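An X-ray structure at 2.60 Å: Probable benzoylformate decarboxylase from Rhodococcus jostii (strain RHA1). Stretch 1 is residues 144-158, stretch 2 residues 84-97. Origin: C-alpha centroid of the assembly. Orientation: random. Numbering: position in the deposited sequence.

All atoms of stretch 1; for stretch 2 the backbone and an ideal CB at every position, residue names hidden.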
ATOM      1  N   GLN C 144       2.840 -12.717  17.720  1.00 63.74           N
ATOM      2  CA  GLN C 144       3.701 -12.487  16.530  1.00 63.27           C
ATOM      3  C   GLN C 144       4.196 -11.023  16.539  1.00 63.66           C
ATOM      4  O   GLN C 144       5.403 -10.776  16.304  1.00 62.24           O
ATOM      5  CB  GLN C 144       2.910 -12.795  15.263  1.00 62.71           C
ATOM      6  CG  GLN C 144       3.599 -12.351  14.002  1.00 62.56           C
ATOM      7  CD  GLN C 144       2.968 -12.924  12.747  1.00 64.08           C
ATOM      8  OE1 GLN C 144       1.831 -13.430  12.679  1.00 64.22           O
ATOM      9  NE2 GLN C 144       3.728 -12.869  11.685  1.00 65.45           N
ATOM     10  N   ALA C 145       3.289 -10.075  16.777  1.00 64.26           N
ATOM     11  CA  ALA C 145       3.607  -8.641  16.899  1.00 65.22           C
ATOM     12  C   ALA C 145       4.779  -8.462  17.863  1.00 65.71           C
ATOM     13  O   ALA C 145       5.724  -7.714  17.493  1.00 65.73           O
ATOM     14  CB  ALA C 145       2.411  -7.850  17.372  1.00 65.87           C
ATOM     15  N   ILE C 146       4.748  -9.104  19.032  1.00 66.48           N
ATOM     16  CA  ILE C 146       5.784  -8.853  20.081  1.00 67.12           C
ATOM     17  C   ILE C 146       7.098  -9.454  19.603  1.00 68.70           C
ATOM     18  O   ILE C 146       8.098  -8.765  19.676  1.00 69.69           O
ATOM     19  CB  ILE C 146       5.358  -9.396  21.446  1.00 67.10           C
ATOM     20  CG1 ILE C 146       4.174  -8.593  21.982  1.00 66.98           C
ATOM     21  CG2 ILE C 146       6.528  -9.414  22.420  1.00 67.04           C
ATOM     22  CD1 ILE C 146       3.357  -9.327  23.004  1.00 68.42           C
ATOM     23  N   HIS C 147       7.100 -10.679  19.110  1.00 69.55           N
ATOM     24  CA  HIS C 147       8.371 -11.342  18.719  1.00 71.99           C
ATOM     25  C   HIS C 147       9.043 -10.542  17.607  1.00 71.21           C
ATOM     26  O   HIS C 147      10.292 -10.425  17.593  1.00 71.80           O
ATOM     27  CB  HIS C 147       8.099 -12.754  18.216  1.00 73.84           C
ATOM     28  CG  HIS C 147       7.705 -13.698  19.289  1.00 76.41           C
ATOM     29  ND1 HIS C 147       8.437 -13.827  20.451  1.00 77.06           N
ATOM     30  CD2 HIS C 147       6.689 -14.599  19.341  1.00 78.46           C
ATOM     31  CE1 HIS C 147       7.872 -14.766  21.192  1.00 78.93           C
ATOM     32  NE2 HIS C 147       6.797 -15.257  20.525  1.00 79.95           N
ATOM     33  N   THR C 148       8.212 -10.125  16.655  1.00 70.86           N
ATOM     34  CA  THR C 148       8.593  -9.317  15.467  1.00 70.33           C
ATOM     35  C   THR C 148       9.200  -7.998  15.963  1.00 68.87           C
ATOM     36  O   THR C 148      10.258  -7.641  15.486  1.00 71.66           O
ATOM     37  CB  THR C 148       7.390  -9.038  14.555  1.00 69.37           C
ATOM     38  OG1 THR C 148       6.815 -10.261  14.098  1.00 70.41           O
ATOM     39  CG2 THR C 148       7.744  -8.198  13.353  1.00 69.00           C
ATOM     40  N   ALA C 149       8.557  -7.274  16.866  1.00 66.83           N
ATOM     41  CA  ALA C 149       9.106  -6.002  17.393  1.00 66.31           C
ATOM     42  C   ALA C 149      10.527  -6.191  17.953  1.00 65.76           C
ATOM     43  O   ALA C 149      11.331  -5.268  17.722  1.00 64.17           O
ATOM     44  CB  ALA C 149       8.176  -5.415  18.406  1.00 66.07           C
ATOM     45  N   LEU C 150      10.862  -7.339  18.561  1.00 65.78           N
ATOM     46  CA  LEU C 150      12.156  -7.580  19.253  1.00 66.72           C
ATOM     47  C   LEU C 150      13.165  -8.267  18.351  1.00 67.32           C
ATOM     48  O   LEU C 150      14.304  -8.527  18.796  1.00 67.05           O
ATOM     49  CB  LEU C 150      11.927  -8.426  20.498  1.00 68.16           C
ATOM     50  CG  LEU C 150      11.093  -7.743  21.569  1.00 69.31           C
ATOM     51  CD1 LEU C 150      10.476  -8.742  22.517  1.00 70.68           C
ATOM     52  CD2 LEU C 150      11.921  -6.739  22.340  1.00 70.29           C
ATOM     53  N   LEU C 151      12.791  -8.512  17.117  1.00 70.30           N
ATOM     54  CA  LEU C 151      13.660  -9.284  16.189  1.00 74.46           C
ATOM     55  C   LEU C 151      14.576  -8.296  15.482  1.00 75.38           C
ATOM     56  O   LEU C 151      14.073  -7.336  14.908  1.00 75.96           O
ATOM     57  CB  LEU C 151      12.769 -10.043  15.199  1.00 75.65           C
ATOM     58  CG  LEU C 151      13.121 -11.501  14.955  1.00 77.15           C
ATOM     59  CD1 LEU C 151      13.629 -12.196  16.215  1.00 77.99           C
ATOM     60  CD2 LEU C 151      11.895 -12.179  14.380  1.00 77.47           C
ATOM     61  N   PRO C 152      15.920  -8.467  15.542  1.00 76.61           N
ATOM     62  CA  PRO C 152      16.822  -7.710  14.673  1.00 75.46           C
ATOM     63  C   PRO C 152      16.207  -7.634  13.280  1.00 75.34           C
ATOM     64  O   PRO C 152      15.808  -8.660  12.744  1.00 75.85           O
ATOM     65  CB  PRO C 152      18.111  -8.548  14.655  1.00 76.76           C
ATOM     66  CG  PRO C 152      17.855  -9.706  15.618  1.00 77.91           C
ATOM     67  CD  PRO C 152      16.651  -9.340  16.472  1.00 76.81           C
ATOM     68  N   ALA C 153      16.036  -6.427  12.714  1.00 74.24           N
ATOM     69  CA  ALA C 153      16.307  -5.132  13.324  1.00 72.06           C
ATOM     70  C   ALA C 153      15.073  -4.617  14.052  1.00 69.51           C
ATOM     71  O   ALA C 153      14.008  -4.442  13.363  1.00 68.44           O
ATOM     72  CB  ALA C 153      16.629  -4.167  12.242  1.00 72.92           C
ATOM     73  N   LYS C 154      15.218  -4.317  15.349  1.00 67.26           N
ATOM     74  CA  LYS C 154      14.056  -4.050  16.217  1.00 67.01           C
ATOM     75  C   LYS C 154      13.215  -2.907  15.644  1.00 65.71           C
ATOM     76  O   LYS C 154      13.714  -2.124  14.866  1.00 66.50           O
ATOM     77  CB  LYS C 154      14.586  -3.830  17.618  1.00 69.91           C
ATOM     78  CG  LYS C 154      14.669  -5.053  18.491  1.00 73.59           C
ATOM     79  CD  LYS C 154      15.687  -4.953  19.640  1.00 79.53           C
ATOM     80  CE  LYS C 154      16.880  -5.878  19.398  1.00 87.51           C
ATOM     81  NZ  LYS C 154      18.210  -5.214  19.556  1.00 93.10           N
ATOM     82  N   GLY C 155      11.937  -2.810  16.001  1.00 65.22           N
ATOM     83  CA  GLY C 155      11.089  -1.718  15.493  1.00 63.78           C
ATOM     84  C   GLY C 155       9.615  -1.866  15.834  1.00 62.68           C
ATOM     85  O   GLY C 155       9.141  -2.863  16.360  1.00 63.11           O
ATOM     86  N   PRO C 156       8.848  -0.809  15.555  1.00 61.67           N
ATOM     87  CA  PRO C 156       7.439  -0.781  15.896  1.00 60.65           C
ATOM     88  C   PRO C 156       6.522  -1.601  14.987  1.00 59.98           C
ATOM     89  O   PRO C 156       6.771  -1.713  13.784  1.00 60.06           O
ATOM     90  CB  PRO C 156       7.104   0.719  15.795  1.00 61.31           C
ATOM     91  CG  PRO C 156       8.058   1.242  14.773  1.00 62.43           C
ATOM     92  CD  PRO C 156       9.323   0.434  14.940  1.00 62.41           C
ATOM     93  N   VAL C 157       5.454  -2.109  15.592  1.00 59.22           N
ATOM     94  CA  VAL C 157       4.463  -3.042  14.964  1.00 59.49           C
ATOM     95  C   VAL C 157       3.064  -2.522  15.316  1.00 60.19           C
ATOM     96  O   VAL C 157       2.931  -1.867  16.358  1.00 60.42           O
ATOM     97  CB  VAL C 157       4.699  -4.467  15.491  1.00 58.07           C
ATOM     98  CG1 VAL C 157       6.132  -4.864  15.275  1.00 58.10           C
ATOM     99  CG2 VAL C 157       4.422  -4.560  16.969  1.00 57.73           C
ATOM    100  N   TYR C 158       2.061  -2.790  14.500  1.00 61.21           N
ATOM    101  CA  TYR C 158       0.702  -2.262  14.711  1.00 62.16           C
ATOM    102  C   TYR C 158      -0.300  -3.393  14.547  1.00 64.00           C
ATOM    103  O   TYR C 158      -0.173  -4.138  13.628  1.00 64.04           O
ATOM    104  CB  TYR C 158       0.415  -1.181  13.686  1.00 63.03           C
ATOM    105  CG  TYR C 158      -0.930  -0.502  13.765  1.00 63.74           C
ATOM    106  CD1 TYR C 158      -1.192   0.508  14.673  1.00 63.49           C
ATOM    107  CD2 TYR C 158      -1.900  -0.781  12.833  1.00 65.03           C
ATOM    108  CE1 TYR C 158      -2.411   1.170  14.695  1.00 64.79           C
ATOM    109  CE2 TYR C 158      -3.118  -0.126  12.828  1.00 66.28           C
ATOM    110  CZ  TYR C 158      -3.371   0.871  13.751  1.00 66.45           C
ATOM    111  OH  TYR C 158      -4.586   1.499  13.729  1.00 68.26           O
ATOM    112  N   UNK C  84       5.285  10.643  15.531  1.00 74.44           N
ATOM    113  CA  UNK C  84       6.096  10.107  16.643  1.00 73.29           C
ATOM    114  C   UNK C  84       6.710   8.773  16.218  1.00 73.49           C
ATOM    115  O   UNK C  84       7.883   8.558  16.487  1.00 74.62           O
ATOM    116  CB  UNK C  84       5.252   9.930  17.907  1.00 73.29           C
ATOM    117  N   UNK C  85       5.939   7.967  15.497  1.00 75.05           N
ATOM    118  CA  UNK C  85       6.292   6.579  15.102  1.00 75.47           C
ATOM    119  C   UNK C  85       7.537   6.587  14.211  1.00 75.94           C
ATOM    120  O   UNK C  85       8.291   5.619  14.280  1.00 76.61           O
ATOM    121  CB  UNK C  85       5.128   5.908  14.370  1.00 75.47           C
ATOM    122  N   UNK C  86       7.756   7.639  13.421  1.00 76.40           N
ATOM    123  CA  UNK C  86       8.977   7.781  12.585  1.00 77.91           C
ATOM    124  C   UNK C  86      10.222   7.685  13.478  1.00 76.10           C
ATOM    125  O   UNK C  86      11.213   7.071  13.046  1.00 77.89           O
ATOM    126  CB  UNK C  86       8.971   9.109  11.825  1.00 77.91           C
ATOM    127  N   UNK C  87      10.207   8.317  14.652  1.00 73.00           N
ATOM    128  CA  UNK C  87      11.394   8.315  15.537  1.00 71.50           C
ATOM    129  C   UNK C  87      11.644   6.872  15.973  1.00 68.91           C
ATOM    130  O   UNK C  87      12.804   6.467  16.002  1.00 67.41           O
ATOM    131  CB  UNK C  87      11.198   9.227  16.749  1.00 71.50           C
ATOM    132  N   UNK C  88      10.569   6.124  16.250  1.00 68.23           N
ATOM    133  CA  UNK C  88      10.636   4.720  16.741  1.00 68.67           C
ATOM    134  C   UNK C  88      11.345   3.830  15.715  1.00 67.59           C
ATOM    135  O   UNK C  88      12.177   3.002  16.117  1.00 65.62           O
ATOM    136  CB  UNK C  88       9.234   4.175  17.022  1.00 68.67           C
ATOM    137  N   UNK C  89      11.094   4.081  14.434  1.00 67.95           N
ATOM    138  CA  UNK C  89      11.713   3.325  13.322  1.00 69.42           C
ATOM    139  C   UNK C  89      13.228   3.505  13.399  1.00 68.76           C
ATOM    140  O   UNK C  89      13.947   2.493  13.474  1.00 68.89           O
ATOM    141  CB  UNK C  89      11.182   3.791  11.965  1.00 69.42           C
ATOM    142  N   UNK C  90      13.716   4.734  13.403  1.00 69.38           N
ATOM    143  CA  UNK C  90      15.179   5.016  13.302  1.00 69.03           C
ATOM    144  C   UNK C  90      15.872   4.773  14.646  1.00 65.96           C
ATOM    145  O   UNK C  90      17.069   4.563  14.620  1.00 66.04           O
ATOM    146  CB  UNK C  90      15.423   6.457  12.851  1.00 69.03           C
ATOM    147  N   UNK C  91      15.137   4.710  15.752  1.00 63.83           N
ATOM    148  CA  UNK C  91      15.705   4.398  17.080  1.00 64.36           C
ATOM    149  C   UNK C  91      15.629   2.898  17.374  1.00 65.31           C
ATOM    150  O   UNK C  91      16.094   2.493  18.452  1.00 63.22           O
ATOM    151  CB  UNK C  91      14.971   5.178  18.172  1.00 64.36           C
ATOM    152  N   UNK C  92      15.066   2.113  16.439  1.00 67.86           N
ATOM    153  CA  UNK C  92      14.916   0.637  16.559  1.00 67.95           C
ATOM    154  C   UNK C  92      14.236   0.344  17.891  1.00 67.36           C
ATOM    155  O   UNK C  92      14.796  -0.457  18.696  1.00 67.23           O
ATOM    156  CB  UNK C  92      16.264  -0.080  16.470  1.00 67.95           C
ATOM    157  N   UNK C  93      13.086   0.971  18.085  1.00 66.76           N
ATOM    158  CA  UNK C  93      12.293   0.886  19.326  1.00 68.91           C
ATOM    159  C   UNK C  93      11.156  -0.113  19.167  1.00 70.24           C
ATOM    160  O   UNK C  93      10.311   0.050  18.276  1.00 74.29           O
ATOM    161  CB  UNK C  93      11.733   2.258  19.707  1.00 68.91           C
ATOM    162  N   UNK C  94      11.142  -1.187  19.987  1.00 69.37           N
ATOM    163  CA  UNK C  94      10.128  -2.227  19.886  1.00 67.71           C
ATOM    164  C   UNK C  94       8.779  -1.865  20.491  1.00 67.66           C
ATOM    165  O   UNK C  94       8.330  -2.568  21.335  1.00 71.24           O
ATOM    166  CB  UNK C  94      10.647  -3.499  20.559  1.00 67.71           C
ATOM    167  N   UNK C  95       8.148  -0.788  20.039  1.00 67.96           N
ATOM    168  CA  UNK C  95       6.764  -0.434  20.437  1.00 68.07           C
ATOM    169  C   UNK C  95       5.795  -1.424  19.796  1.00 67.76           C
ATOM    170  O   UNK C  95       5.857  -1.648  18.565  1.00 66.93           O
ATOM    171  CB  UNK C  95       6.416   0.998  20.025  1.00 68.07           C
ATOM    172  N   UNK C  96       4.860  -1.924  20.582  1.00 68.21           N
ATOM    173  CA  UNK C  96       3.734  -2.756  20.089  1.00 67.56           C
ATOM    174  C   UNK C  96       2.485  -1.882  20.158  1.00 67.31           C
ATOM    175  O   UNK C  96       1.996  -1.634  21.254  1.00 68.81           O
ATOM    176  CB  UNK C  96       3.561  -4.037  20.907  1.00 67.56           C
ATOM    177  N   UNK C  97       2.019  -1.369  19.042  1.00 65.88           N
ATOM    178  CA  UNK C  97       0.912  -0.389  19.077  1.00 65.31           C
ATOM    179  C   UNK C  97      -0.370  -1.118  18.705  1.00 67.78           C
ATOM    180  O   UNK C  97      -0.479  -1.506  17.551  1.00 65.96           O
ATOM    181  CB  UNK C  97       1.165   0.786  18.130  1.00 65.31           C
TER

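Positions 84, 86, 87 and 90 lie on a helix, and no ideal CB among them comes within 5.5 Å of stretch 1. Stretch 1 therefore selects nothing there; the deposited residues are A84, T86, N87 and Y90, and none touches it.

At position 85 the CB points sideways, also beyond 5.5 Å, but the P156 ring lies within range of a longer chain. A branched or long apolar residue would suit. It is L85, whose CD1 reaches P156 CB at 3.9 Å.

Position 88 puts its ideal CB 3.9 Å from P156 CG, so a small residue fits easily against the ring. It is S88. Position 89 points away, its ideal CB 4.9 Å from P156 CD; a modest apolar branch could still turn back. V89 does this, CG2 lying 3.9 Å from P156 CG.

Position 91 has no stretch 1 atom near its CB; it is S91.

At position 92 phi/psi is 52/55, and the backbone closes the helix in a Schellman motif. Glycine or asparagine commonly takes positive phi, yet the ideal CB sits 3.6 Å from K154 O, an acceptor that invites a donor. H92 supplies one: ND1 donates to K154 O at 3.3 Å with an angle of 139°, the oxygen lying at the ring edge, near its plane.

Position 93 directs its CB away. It is S93, and the backbone makes the contact: S93 O lies 3.4 Å from G155 CA in a CA-H...O contact, and 3.2 Å from P156 N, which has no hydrogen to give.

Position 94 has phi -78, compatible with proline, and its ideal CB is 3.4 Å from A149 O and 3.9 Å from L150 CD2. A compact apolar residue suits this tight site. P94 packs its CB 4.0 Å from A149 CB.

At position 95 the ideal CB is 4.3 Å from P156 CB, favouring an apolar chain; L95 fits. Its O accepts from V157 N at 3.0 Å.

Positions 96 and 97 pair in parallel with V157 and Y158; as neighbours in a strand they send their side chains to opposite faces, 96 to that of V157 and 97 to that of Y158. At 96, V157, I146 and A145 offer an apolar surface suited to valine, isoleucine or leucine; V96 places CG2 4.0 Å from I146 CG1. At 97, the ideal CB is 4.2 Å from Y158 CD1, and a beta-branched apolar residue would suit. V97 brings CG1 3.9 Å from Y158 CD1, while V97 N donates to V157 O at 2.9 Å.

Stretch 2, residues 84-97: ALTNSVYSHSPLVV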
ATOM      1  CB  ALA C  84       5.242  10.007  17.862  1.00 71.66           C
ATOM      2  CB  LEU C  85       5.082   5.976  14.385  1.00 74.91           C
ATOM      3  CG  LEU C  85       4.789   4.522  14.657  1.00 76.71           C
ATOM      4  CD1 LEU C  85       5.189   4.098  16.064  1.00 76.04           C
ATOM      5  CD2 LEU C  85       3.320   4.251  14.403  1.00 78.86           C
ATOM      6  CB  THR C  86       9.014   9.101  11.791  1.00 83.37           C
ATOM      7  OG1 THR C  86       9.144  10.270  12.644  1.00 83.73           O
ATOM      8  CG2 THR C  86       7.826   9.214  10.851  1.00 84.12           C
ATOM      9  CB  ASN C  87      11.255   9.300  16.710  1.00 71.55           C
ATOM     10  CG  ASN C  87      11.499  10.730  16.260  1.00 73.95           C
ATOM     11  OD1 ASN C  87      12.436  11.015  15.520  1.00 75.36           O
ATOM     12  ND2 ASN C  87      10.661  11.650  16.687  1.00 74.68           N
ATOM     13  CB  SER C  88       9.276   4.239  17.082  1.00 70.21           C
ATOM     14  OG  SER C  88       8.622   5.218  17.914  1.00 71.41           O
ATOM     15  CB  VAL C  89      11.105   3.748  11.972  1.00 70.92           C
ATOM     16  CG1 VAL C  89      11.946   3.350  10.780  1.00 72.64           C
ATOM     17  CG2 VAL C  89       9.687   3.206  11.835  1.00 70.93           C
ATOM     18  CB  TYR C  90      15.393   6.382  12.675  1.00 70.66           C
ATOM     19  CG  TYR C  90      15.032   6.401  11.216  1.00 74.55           C
ATOM     20  CD1 TYR C  90      15.867   5.813  10.286  1.00 77.61           C
ATOM     21  CD2 TYR C  90      13.848   6.964  10.758  1.00 77.01           C
ATOM     22  CE1 TYR C  90      15.552   5.802   8.938  1.00 81.13           C
ATOM     23  CE2 TYR C  90      13.522   6.969   9.409  1.00 79.46           C
ATOM     24  CZ  TYR C  90      14.377   6.385   8.490  1.00 82.91           C
ATOM     25  OH  TYR C  90      14.036   6.318   7.159  1.00 88.35           O
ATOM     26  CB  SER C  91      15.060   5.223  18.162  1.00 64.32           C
ATOM     27  OG  SER C  91      13.719   4.868  18.429  1.00 63.55           O
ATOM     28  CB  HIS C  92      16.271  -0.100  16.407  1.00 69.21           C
ATOM     29  CG  HIS C  92      16.890   0.054  15.059  1.00 70.45           C
ATOM     30  ND1 HIS C  92      16.177  -0.162  13.910  1.00 71.25           N
ATOM     31  CD2 HIS C  92      18.157   0.323  14.693  1.00 72.47           C
ATOM     32  CE1 HIS C  92      16.962   0.049  12.878  1.00 73.21           C
ATOM     33  NE2 HIS C  92      18.189   0.341  13.333  1.00 73.60           N
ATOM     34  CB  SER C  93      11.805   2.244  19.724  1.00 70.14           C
ATOM     35  OG  SER C  93      12.704   2.774  20.697  1.00 70.78           O
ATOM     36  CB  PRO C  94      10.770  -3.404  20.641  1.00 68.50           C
ATOM     37  CG  PRO C  94      11.677  -2.767  21.630  1.00 70.79           C
ATOM     38  CD  PRO C  94      12.187  -1.506  20.964  1.00 69.79           C
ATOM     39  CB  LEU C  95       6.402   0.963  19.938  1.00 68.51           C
ATOM     40  CG  LEU C  95       7.304   2.097  20.415  1.00 70.52           C
ATOM     41  CD1 LEU C  95       6.711   3.457  19.991  1.00 72.07           C
ATOM     42  CD2 LEU C  95       7.476   2.060  21.923  1.00 71.07           C
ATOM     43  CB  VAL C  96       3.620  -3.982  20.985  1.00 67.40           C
ATOM     44  CG1 VAL C  96       2.474  -4.842  20.528  1.00 69.62           C
ATOM     45  CG2 VAL C  96       4.933  -4.730  21.044  1.00 67.29           C
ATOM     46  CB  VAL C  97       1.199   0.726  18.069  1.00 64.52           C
ATOM     47  CG1 VAL C  97       0.114   1.789  18.062  1.00 63.97           C
ATOM     48  CG2 VAL C  97       2.570   1.323  18.294  1.00 64.46           C
TER
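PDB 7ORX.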